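Local coordinates for desmoplakin (Homo sapiens, PDB 3R6N), which is a desmosomal cell-adhesion protein whose plakin domain includes a rigid rod of four spectrin repeats, probably helping to couple adhesion complexes to the cytoskeleton, at residues E239-L244 / I365-L370. Sequence-based numbering, arbitrary orientation.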
# COMPACT_ATOMS: atom_id res chain seq x y z
N GLU A 239 -12.21 -15.29 47.59
CA GLU A 239 -12.97 -15.43 46.35
C GLU A 239 -12.67 -14.27 45.40
O GLU A 239 -12.64 -14.44 44.18
CB GLU A 239 -14.46 -15.50 46.65
CG GLU A 239 -14.86 -16.74 47.45
CD GLU A 239 -16.09 -16.51 48.31
OE1 GLU A 239 -16.46 -15.33 48.52
OE2 GLU A 239 -16.69 -17.50 48.78
N GLN A 240 -12.46 -13.09 45.98
CA GLN A 240 -12.08 -11.91 45.20
C GLN A 240 -10.69 -12.10 44.60
O GLN A 240 -10.44 -11.71 43.46
CB GLN A 240 -12.09 -10.66 46.08
CG GLN A 240 -13.47 -10.05 46.27
CD GLN A 240 -13.93 -9.26 45.06
OE1 GLN A 240 -13.92 -9.76 43.93
NE2 GLN A 240 -14.34 -8.01 45.29
N ILE A 241 -9.79 -12.69 45.38
CA ILE A 241 -8.44 -12.96 44.92
C ILE A 241 -8.43 -13.96 43.77
O ILE A 241 -7.62 -13.85 42.85
CB ILE A 241 -7.56 -13.50 46.06
CG1 ILE A 241 -7.32 -12.41 47.10
CG2 ILE A 241 -6.24 -14.00 45.53
CD1 ILE A 241 -6.32 -12.80 48.16
N LYS A 242 -9.34 -14.92 43.82
CA LYS A 242 -9.43 -15.92 42.76
C LYS A 242 -9.88 -15.30 41.45
O LYS A 242 -9.33 -15.60 40.39
CB LYS A 242 -10.35 -17.08 43.17
CG LYS A 242 -9.74 -17.99 44.22
CD LYS A 242 -10.69 -19.09 44.65
CE LYS A 242 -10.06 -19.94 45.74
NZ LYS A 242 -11.01 -20.96 46.29
N GLU A 243 -10.86 -14.41 41.51
CA GLU A 243 -11.28 -13.66 40.33
C GLU A 243 -10.17 -12.71 39.89
O GLU A 243 -9.95 -12.50 38.70
CB GLU A 243 -12.56 -12.87 40.61
CG GLU A 243 -13.84 -13.68 40.46
CD GLU A 243 -15.08 -12.82 40.60
OE1 GLU A 243 -15.44 -12.48 41.75
OE2 GLU A 243 -15.70 -12.49 39.56
N LEU A 244 -9.47 -12.16 40.87
CA LEU A 244 -8.40 -11.21 40.61
C LEU A 244 -7.26 -11.87 39.85
O LEU A 244 -6.45 -11.20 39.21
CB LEU A 244 -7.89 -10.62 41.92
CG LEU A 244 -7.05 -9.35 41.84
CD1 LEU A 244 -7.91 -8.16 41.45
CD2 LEU A 244 -6.36 -9.10 43.17
N ILE A 365 -1.50 -7.22 46.31
CA ILE A 365 -0.78 -7.22 47.57
C ILE A 365 -1.62 -6.61 48.68
O ILE A 365 -1.48 -6.98 49.85
CB ILE A 365 0.55 -6.46 47.46
CG1 ILE A 365 0.30 -4.98 47.14
CG2 ILE A 365 1.44 -7.09 46.40
CD1 ILE A 365 1.55 -4.22 46.76
N ASN A 366 -2.50 -5.68 48.32
CA ASN A 366 -3.42 -5.10 49.29
C ASN A 366 -4.29 -6.17 49.92
O ASN A 366 -4.43 -6.23 51.14
CB ASN A 366 -4.29 -4.02 48.65
CG ASN A 366 -3.67 -2.64 48.74
OD1 ASN A 366 -2.92 -2.35 49.67
ND2 ASN A 366 -3.99 -1.78 47.78
N MET A 367 -4.88 -7.02 49.09
CA MET A 367 -5.73 -8.09 49.58
C MET A 367 -4.91 -9.21 50.22
O MET A 367 -5.28 -9.73 51.26
CB MET A 367 -6.62 -8.63 48.47
CG MET A 367 -7.43 -7.54 47.79
SD MET A 367 -8.99 -8.11 47.11
CE MET A 367 -8.42 -9.39 45.99
N LYS A 368 -3.79 -9.56 49.59
CA LYS A 368 -2.91 -10.59 50.14
C LYS A 368 -2.50 -10.26 51.57
O LYS A 368 -2.31 -11.15 52.40
CB LYS A 368 -1.68 -10.78 49.25
CG LYS A 368 -1.82 -11.92 48.25
CD LYS A 368 -1.86 -13.27 48.96
CE LYS A 368 -2.69 -14.30 48.19
NZ LYS A 368 -2.11 -14.64 46.86
N SER A 369 -2.37 -8.97 51.86
CA SER A 369 -1.99 -8.52 53.19
C SER A 369 -3.19 -8.51 54.11
O SER A 369 -3.06 -8.69 55.32
CB SER A 369 -1.36 -7.13 53.13
OG SER A 369 -2.34 -6.15 52.83
N LEU A 370 -4.37 -8.29 53.55
CA LEU A 370 -5.59 -8.29 54.35
C LEU A 370 -5.94 -9.72 54.75
O LEU A 370 -6.65 -9.94 55.73
CB LEU A 370 -6.74 -7.65 53.59
CG LEU A 370 -8.01 -7.48 54.43
CD1 LEU A 370 -7.73 -6.62 55.65
CD2 LEU A 370 -9.14 -6.89 53.59
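M367 reaches across to I241, L244 and the backbone of Q240, joining two roughly antiparallel helices of the rod of spectrin repeats. The axes of 239-244 (on helix 234-265) and 365-370 (on helix 340-384) make 152° and come within 10.5 Å. An SH3 domain lies between the two helices in sequence, and side chains bridge the distance between them. The packed part centres on the M367 methyl. Its chain bends at the last torsion (chi3 -58°), which sets CE among three residues of the other helix. I241 and M367 lie alongside each other, pointing opposite ways. L244 meets M367 tip to tip, with CD2 3.5 Å from CE. Q240 contributes CB and its backbone carbonyl; its amide group turns off elsewhere. Y226 touches Q240 and L244, and V371 packs on I241. The looser side belongs to K368, which is partly exposed. Its bent chain crosses I241 at about a right angle, and its CE lies 3.9 Å from I241 CD1. Behind M367, S369 OG bonds back to N366 O at 2.7 Å, from above the carbonyl plane. N366 OD1 and S369 OG also bond S420. On the packed side, I241 CG1 lies 3.4 Å from M367 CE.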